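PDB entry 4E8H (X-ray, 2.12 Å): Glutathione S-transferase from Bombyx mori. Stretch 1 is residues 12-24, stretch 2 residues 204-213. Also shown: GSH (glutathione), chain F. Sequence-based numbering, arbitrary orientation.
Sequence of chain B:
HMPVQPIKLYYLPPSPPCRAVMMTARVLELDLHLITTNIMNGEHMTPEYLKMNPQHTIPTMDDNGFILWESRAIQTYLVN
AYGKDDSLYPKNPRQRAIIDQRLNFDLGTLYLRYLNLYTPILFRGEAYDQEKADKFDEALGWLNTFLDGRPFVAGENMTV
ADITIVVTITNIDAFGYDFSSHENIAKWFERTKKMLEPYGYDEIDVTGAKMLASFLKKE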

ATOM      1  N   LEU B  12      -2.644  18.023  -9.092  1.00 11.35           N
ATOM      2  CA  LEU B  12      -3.850  18.743  -9.506  1.00 11.26           C
ATOM      3  C   LEU B  12      -4.756  18.878  -8.283  1.00 11.00           C
ATOM      4  O   LEU B  12      -4.858  17.935  -7.494  1.00 11.15           O
ATOM      5  N   PRO B  13      -5.420  20.039  -8.116  1.00 10.67           N
ATOM      6  CA  PRO B  13      -6.216  20.268  -6.898  1.00 10.31           C
ATOM      7  C   PRO B  13      -7.262  19.191  -6.518  1.00  9.96           C
ATOM      8  O   PRO B  13      -7.399  18.897  -5.328  1.00  9.87           O
ATOM      9  N   PRO B  14      -7.986  18.602  -7.502  1.00  9.66           N
ATOM     10  CA  PRO B  14      -9.011  17.634  -7.087  1.00  9.46           C
ATOM     11  C   PRO B  14      -8.506  16.210  -6.807  1.00  9.32           C
ATOM     12  O   PRO B  14      -9.244  15.407  -6.233  1.00  9.34           O
ATOM     13  N   SER B  15      -7.272  15.908  -7.209  1.00  9.04           N
ATOM     14  CA  SER B  15      -6.697  14.567  -7.065  1.00  8.88           C
ATOM     15  C   SER B  15      -6.618  14.097  -5.599  1.00  8.64           C
ATOM     16  O   SER B  15      -5.935  14.727  -4.790  1.00  8.67           O
ATOM     17  N   PRO B  16      -7.321  12.995  -5.256  1.00  8.41           N
ATOM     18  CA  PRO B  16      -7.287  12.493  -3.873  1.00  8.29           C
ATOM     19  C   PRO B  16      -5.881  12.259  -3.279  1.00  8.14           C
ATOM     20  O   PRO B  16      -5.619  12.744  -2.175  1.00  8.18           O
ATOM     21  N   PRO B  17      -4.983  11.535  -3.992  1.00  8.00           N
ATOM     22  CA  PRO B  17      -3.637  11.370  -3.432  1.00  7.97           C
ATOM     23  C   PRO B  17      -2.863  12.682  -3.246  1.00  7.93           C
ATOM     24  O   PRO B  17      -2.145  12.821  -2.252  1.00  7.93           O
ATOM     25  N   CYS B  18      -3.007  13.629  -4.175  1.00  7.92           N
ATOM     26  CA  CYS B  18      -2.384  14.949  -4.024  1.00  8.00           C
ATOM     27  C   CYS B  18      -2.873  15.655  -2.758  1.00  7.78           C
ATOM     28  O   CYS B  18      -2.079  16.241  -2.021  1.00  7.74           O
ATOM     29  N   ARG B  19      -4.179  15.570  -2.508  1.00  7.54           N
ATOM     30  CA  ARG B  19      -4.804  16.206  -1.349  1.00  7.41           C
ATOM     31  C   ARG B  19      -4.323  15.642  -0.007  1.00  7.38           C
ATOM     32  O   ARG B  19      -4.155  16.394   0.953  1.00  7.23           O
ATOM     33  N   ALA B  20      -4.097  14.330   0.053  1.00  7.42           N
ATOM     34  CA  ALA B  20      -3.538  13.693   1.249  1.00  7.54           C
ATOM     35  C   ALA B  20      -2.132  14.216   1.545  1.00  7.61           C
ATOM     36  O   ALA B  20      -1.799  14.500   2.699  1.00  7.76           O
ATOM     37  N   VAL B  21      -1.317  14.348   0.499  1.00  7.63           N
ATOM     38  CA  VAL B  21       0.038  14.883   0.637  1.00  7.54           C
ATOM     39  C   VAL B  21       0.014  16.343   1.104  1.00  7.62           C
ATOM     40  O   VAL B  21       0.741  16.709   2.030  1.00  7.43           O
ATOM     41  N   MET B  22      -0.833  17.155   0.472  1.00  7.72           N
ATOM     42  CA  MET B  22      -0.900  18.595   0.751  1.00  8.02           C
ATOM     43  C   MET B  22      -1.293  18.899   2.197  1.00  7.83           C
ATOM     44  O   MET B  22      -0.732  19.803   2.815  1.00  7.80           O
ATOM     45  N   MET B  23      -2.249  18.140   2.729  1.00  7.85           N
ATOM     46  CA  MET B  23      -2.656  18.287   4.127  1.00  8.04           C
ATOM     47  C   MET B  23      -1.588  17.779   5.098  1.00  8.04           C
ATOM     48  O   MET B  23      -1.421  18.345   6.178  1.00  8.11           O
ATOM     49  N   THR B  24      -0.872  16.721   4.719  1.00  8.22           N
ATOM     50  CA  THR B  24       0.230  16.213   5.543  1.00  8.43           C
ATOM     51  C   THR B  24       1.331  17.264   5.672  1.00  8.71           C
ATOM     52  O   THR B  24       1.854  17.487   6.765  1.00  8.67           O
ATOM     53  N   ILE B 204      -7.972  22.724   0.805  1.00 11.92           N
ATOM     54  CA  ILE B 204      -7.420  21.548   0.126  1.00 11.75           C
ATOM     55  C   ILE B 204      -8.483  20.476  -0.137  1.00 11.75           C
ATOM     56  O   ILE B 204      -8.774  20.159  -1.294  1.00 11.74           O
ATOM     57  N   ASP B 205      -9.062  19.932   0.934  1.00 11.71           N
ATOM     58  CA  ASP B 205      -9.905  18.739   0.833  1.00 11.74           C
ATOM     59  C   ASP B 205     -11.333  19.027   0.375  1.00 11.57           C
ATOM     60  O   ASP B 205     -11.830  18.379  -0.548  1.00 11.47           O
ATOM     61  N   VAL B 206     -11.986  19.987   1.028  1.00 11.45           N
ATOM     62  CA  VAL B 206     -13.355  20.371   0.679  1.00 11.42           C
ATOM     63  C   VAL B 206     -13.416  20.927  -0.748  1.00 11.52           C
ATOM     64  O   VAL B 206     -14.292  20.544  -1.526  1.00 11.58           O
ATOM     65  N   THR B 207     -12.473  21.807  -1.085  1.00 11.61           N
ATOM     66  CA  THR B 207     -12.372  22.382  -2.429  1.00 11.71           C
ATOM     67  C   THR B 207     -12.147  21.297  -3.487  1.00 11.66           C
ATOM     68  O   THR B 207     -12.810  21.297  -4.526  1.00 11.62           O
ATOM     69  N   GLY B 208     -11.228  20.372  -3.209  1.00 11.62           N
ATOM     70  CA  GLY B 208     -10.930  19.266  -4.120  1.00 11.54           C
ATOM     71  C   GLY B 208     -12.124  18.360  -4.362  1.00 11.60           C
ATOM     72  O   GLY B 208     -12.408  17.989  -5.504  1.00 11.43           O
ATOM     73  N   ALA B 209     -12.822  18.016  -3.280  1.00 11.72           N
ATOM     74  CA  ALA B 209     -13.999  17.148  -3.334  1.00 12.01           C
ATOM     75  C   ALA B 209     -15.139  17.749  -4.159  1.00 12.34           C
ATOM     76  O   ALA B 209     -15.807  17.037  -4.911  1.00 12.17           O
ATOM     77  N   LYS B 210     -15.352  19.055  -4.011  1.00 12.89           N
ATOM     78  CA  LYS B 210     -16.392  19.761  -4.757  1.00 13.63           C
ATOM     79  C   LYS B 210     -16.108  19.783  -6.255  1.00 13.88           C
ATOM     80  O   LYS B 210     -17.032  19.690  -7.064  1.00 13.86           O
ATOM     81  N   MET B 211     -14.829  19.899  -6.611  1.00 14.32           N
ATOM     82  CA  MET B 211     -14.398  19.840  -8.009  1.00 14.93           C
ATOM     83  C   MET B 211     -14.717  18.488  -8.644  1.00 15.18           C
ATOM     84  O   MET B 211     -15.237  18.435  -9.761  1.00 15.21           O
ATOM     85  N   LEU B 212     -14.410  17.404  -7.931  1.00 15.61           N
ATOM     86  CA  LEU B 212     -14.805  16.066  -8.363  1.00 16.05           C
ATOM     87  C   LEU B 212     -16.329  15.944  -8.436  1.00 16.61           C
ATOM     88  O   LEU B 212     -16.862  15.316  -9.355  1.00 16.47           O
ATOM     89  N   ALA B 213     -17.021  16.558  -7.476  1.00 17.39           N
ATOM     90  CA  ALA B 213     -18.482  16.473  -7.386  1.00 18.38           C
ATOM     91  C   ALA B 213     -19.214  17.184  -8.526  1.00 19.19           C
ATOM     92  O   ALA B 213     -20.356  16.839  -8.836  1.00 19.26           O
TER

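The two stretches lie far apart in sequence but pack closely in space. The helix at 16-24 and the helix at 204-213 run nearly antiparallel, at 169°, with axes 9.8 Å apart at their closest. The closest CA pair lies just before the first helix: the CA atoms of Pro-14 and Gly-208 are 3.9 Å apart.

Leu-12 (chi1 m, chi2 t) is out of reach of stretch 2. It opens a type I beta turn that ends at Ser-15. Pro-13 points sideways, and its CB lies 3.9 Å from Met-211 SD. Its carbonyl is linked to the other helix by water 1. This water donates to Pro-13 O and to Ile-204 O, each at 2.7 Å. Both carbonyl oxygens are acceptors, and the water bridges them by donating to each.

Pro-14 points toward stretch 2. Its CB rests 3.9 Å from Met-211 CB and 4.1 Å from Leu-212 CG. Pro-14 CB also lies 3.7 Å from Gly-208 O. Met-211 is m, t, t, an extended side chain that reaches along the prolines. Leu-212 is m, t; its CA-to-CB bond points sideways, but its end comes nearer. Gly-208 permits the close approach. A CB there would fall 2.5 Å from Arg-19 CD and 3.0 Å from Pro-13 O, a clash with both.

Ser-15 (chi1 t) is the N-cap residue and points away from stretch 2. Its OG lies 3.6 Å from SG2 of the bound glutathione. Pro-16 adds a lighter apolar contact, with CG 4.2 Å from Leu-212 CD1. Pro-17 does not reach stretch 2, but its CB is 3.7 Å from glutathione O12. Cys-18 (chi1 m) makes no contact across the pair.

Arg-19 is the polar centre of the packing. Its chi1 to chi3 are m, t, p, and it fits as a knob among Asp-205, Gly-208, Ala-209 and Leu-212. A salt bridge joins it to Asp-205. Arg-19 NE donates to Asp-205 OD1 at 3.0 Å, and Arg-19 NH2 donates to Asp-205 OD1 at 2.6 Å. Asp-205 points sideways from its CA, with chi1 at -147°, yet its carboxylate comes nearer. Arg-19 NH1 turns back to its own stretch and donates to Pro-14 O at 3.0 Å, tying the helix to the preceding loop. Gly-208 C, Ala-209 N and Asp-205 O lie over one face of the guanidinium. Leu-212 CD1 sits at its edge, 3.6 Å from Arg-19 NH1.

Ala-20 and Val-21 (chi1 t) point away. Met-22 (m, t, p) points toward stretch 2, and its CB meets Ile-204 CG2 at 3.9 Å. Met-23 (m, t, m) also points in. Its CG lies 3.9 Å from Ile-204 CD1, and its CE is 3.6 Å from Asp-205 OD2. Ile-204 (m, t) thus packs against both methionines, and its CG2 lies 3.9 Å from Arg-19 CG. Thr-24 (chi1 m) is out of reach; its OG1 donates to Ala-20 O at 2.8 Å.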

ATOM      1  CB  LEU B  12      -4.590  18.004 -10.624  1.00 11.27           C
ATOM      2  CG  LEU B  12      -3.995  18.007 -12.034  1.00 11.50           C
ATOM      3  CD1 LEU B  12      -4.766  17.043 -12.926  1.00 11.49           C
ATOM      4  CD2 LEU B  12      -3.974  19.411 -12.642  1.00 11.51           C
ATOM      5  CB  PRO B  13      -6.888  21.624  -7.162  1.00 10.33           C
ATOM      6  CG  PRO B  13      -5.968  22.311  -8.110  1.00 10.50           C
ATOM      7  CD  PRO B  13      -5.408  21.229  -8.993  1.00 10.63           C
ATOM      8  CB  PRO B  14      -9.998  17.620  -8.265  1.00  9.45           C
ATOM      9  CG  PRO B  14      -9.333  18.353  -9.393  1.00  9.53           C
ATOM     10  CD  PRO B  14      -7.965  18.778  -8.968  1.00  9.67           C
ATOM     11  CB  SER B  15      -5.315  14.532  -7.722  1.00  8.86           C
ATOM     12  OG  SER B  15      -4.566  13.401  -7.313  1.00  9.25           O
ATOM     13  CB  PRO B  16      -8.099  11.193  -3.944  1.00  8.26           C
ATOM     14  CG  PRO B  16      -9.038  11.413  -5.078  1.00  8.39           C
ATOM     15  CD  PRO B  16      -8.279  12.237  -6.085  1.00  8.40           C
ATOM     16  CB  PRO B  17      -2.935  10.455  -4.447  1.00  7.97           C
ATOM     17  CG  PRO B  17      -3.734  10.564  -5.691  1.00  8.00           C
ATOM     18  CD  PRO B  17      -5.141  10.747  -5.230  1.00  8.01           C
ATOM     19  CB  CYS B  18      -2.631  15.821  -5.261  1.00  8.06           C
ATOM     20  SG  CYS B  18      -1.849  15.201  -6.775  1.00  9.21           S
ATOM     21  CB  ARG B  19      -6.327  16.129  -1.465  1.00  7.42           C
ATOM     22  CG  ARG B  19      -6.906  17.099  -2.494  1.00  7.57           C
ATOM     23  CD  ARG B  19      -8.210  16.591  -3.093  1.00  8.29           C
ATOM     24  NE  ARG B  19      -9.195  16.230  -2.077  1.00  8.98           N
ATOM     25  CZ  ARG B  19     -10.339  15.598  -2.327  1.00  9.36           C
ATOM     26  NH1 ARG B  19     -10.657  15.248  -3.569  1.00  9.73           N
ATOM     27  NH2 ARG B  19     -11.168  15.309  -1.335  1.00  9.15           N
ATOM     28  CB  ALA B  20      -3.531  12.175   1.098  1.00  7.48           C
ATOM     29  CB  VAL B  21       0.860  14.755  -0.677  1.00  7.57           C
ATOM     30  CG1 VAL B  21       2.202  15.474  -0.554  1.00  7.49           C
ATOM     31  CG2 VAL B  21       1.079  13.292  -1.035  1.00  7.45           C
ATOM     32  CB  MET B  22      -1.847  19.301  -0.228  1.00  8.25           C
ATOM     33  CG  MET B  22      -1.308  19.393  -1.653  1.00  9.73           C
ATOM     34  SD  MET B  22      -2.589  19.700  -2.889  1.00 13.33           S
ATOM     35  CE  MET B  22      -2.758  21.477  -2.773  1.00 12.54           C
ATOM     36  CB  MET B  23      -3.998  17.597   4.394  1.00  8.07           C
ATOM     37  CG  MET B  23      -5.211  18.346   3.846  1.00  8.78           C
ATOM     38  SD  MET B  23      -6.800  17.685   4.404  1.00 11.06           S
ATOM     39  CE  MET B  23      -6.815  16.071   3.626  1.00 10.40           C
ATOM     40  CB  THR B  24       0.813  14.888   4.998  1.00  8.32           C
ATOM     41  OG1 THR B  24      -0.219  13.898   4.958  1.00  8.38           O
ATOM     42  CG2 THR B  24       1.946  14.379   5.890  1.00  8.34           C
ATOM     43  CB  ILE B 204      -6.211  20.932   0.897  1.00 11.74           C
ATOM     44  CG1 ILE B 204      -5.070  21.951   1.021  1.00 11.70           C
ATOM     45  CG2 ILE B 204      -5.717  19.652   0.211  1.00 11.56           C
ATOM     46  CD1 ILE B 204      -4.060  21.631   2.115  1.00 11.58           C
ATOM     47  CB  ASP B 205      -9.909  17.952   2.150  1.00 11.88           C
ATOM     48  CG  ASP B 205     -10.041  16.452   1.935  1.00 12.56           C
ATOM     49  OD1 ASP B 205      -9.809  15.984   0.799  1.00 13.45           O
ATOM     50  OD2 ASP B 205     -10.361  15.735   2.906  1.00 13.27           O
ATOM     51  CB  VAL B 206     -13.957  21.374   1.705  1.00 11.40           C
ATOM     52  CG1 VAL B 206     -15.325  21.877   1.250  1.00 11.35           C
ATOM     53  CG2 VAL B 206     -14.071  20.729   3.075  1.00 11.15           C
ATOM     54  CB  THR B 207     -11.263  23.465  -2.505  1.00 11.79           C
ATOM     55  OG1 THR B 207     -11.528  24.492  -1.541  1.00 12.05           O
ATOM     56  CG2 THR B 207     -11.198  24.101  -3.895  1.00 11.91           C
ATOM     57  CB  ALA B 209     -14.478  16.816  -1.927  1.00 11.94           C
ATOM     58  CB  LYS B 210     -16.563  21.181  -4.228  1.00 13.73           C
ATOM     59  CG  LYS B 210     -17.421  21.268  -2.974  1.00 14.88           C
ATOM     60  CD  LYS B 210     -17.153  22.555  -2.214  1.00 16.62           C
ATOM     61  CE  LYS B 210     -17.278  23.768  -3.121  1.00 17.56           C
ATOM     62  NZ  LYS B 210     -16.597  24.967  -2.553  1.00 18.36           N
ATOM     63  CB  MET B 211     -12.905  20.145  -8.128  1.00 14.99           C
ATOM     64  CG  MET B 211     -12.550  21.601  -7.889  1.00 15.69           C
ATOM     65  SD  MET B 211     -10.767  21.820  -7.789  1.00 17.24           S
ATOM     66  CE  MET B 211     -10.641  23.603  -7.652  1.00 17.25           C
ATOM     67  CB  LEU B 212     -14.233  14.991  -7.428  1.00 15.92           C
ATOM     68  CG  LEU B 212     -12.729  14.688  -7.441  1.00 15.73           C
ATOM     69  CD1 LEU B 212     -12.364  13.745  -6.303  1.00 15.24           C
ATOM     70  CD2 LEU B 212     -12.269  14.116  -8.782  1.00 15.44           C
ATOM     71  CB  ALA B 213     -18.969  16.986  -6.033  1.00 18.19           C
TER
HETATM   72  N1  GSH F 301      -1.373   5.094  -5.788  1.00  8.44           N
HETATM   73  CA1 GSH F 301      -1.000   6.394  -6.316  1.00  8.82           C
HETATM   74  C1  GSH F 301      -0.758   7.340  -5.174  1.00  8.57           C
HETATM   75  O11 GSH F 301      -1.267   7.122  -4.053  1.00  8.49           O
HETATM   76  O12 GSH F 301      -0.040   8.353  -5.328  1.00  8.41           O
HETATM   77  CB1 GSH F 301      -2.115   6.927  -7.214  1.00  9.43           C
HETATM   78  CG1 GSH F 301      -1.568   7.904  -8.253  1.00 10.48           C
HETATM   79  CD1 GSH F 301      -2.515   8.050  -9.425  1.00 11.27           C
HETATM   80  OE1 GSH F 301      -3.114   6.914 -10.009  1.00 11.70           O
HETATM   81  N2  GSH F 301      -2.743   9.286  -9.867  1.00 11.93           N
HETATM   82  CA2 GSH F 301      -3.550   9.544 -11.048  1.00 12.98           C
HETATM   83  C2  GSH F 301      -2.678   9.692 -12.258  1.00 13.25           C
HETATM   84  O2  GSH F 301      -1.389  10.239 -12.101  1.00 13.49           O
HETATM   85  CB2 GSH F 301      -4.363  10.817 -10.847  1.00 13.54           C
HETATM   86  SG2 GSH F 301      -5.578  10.671  -9.511  1.00 14.91           S
HETATM   87  N3  GSH F 301      -3.167   9.297 -13.435  1.00 13.62           N
HETATM   88  CA3 GSH F 301      -2.476   9.545 -14.692  1.00 14.17           C
HETATM   89  C3  GSH F 301      -1.540   8.418 -15.071  1.00 14.75           C
HETATM   90  O31 GSH F 301      -1.235   7.537 -14.238  1.00 15.03           O
HETATM   91  O32 GSH F 301      -1.055   8.349 -16.224  1.00 14.91           O
HETATM   92  O   HOH W   1      -7.209  20.759  -3.392  1.00 13.47           O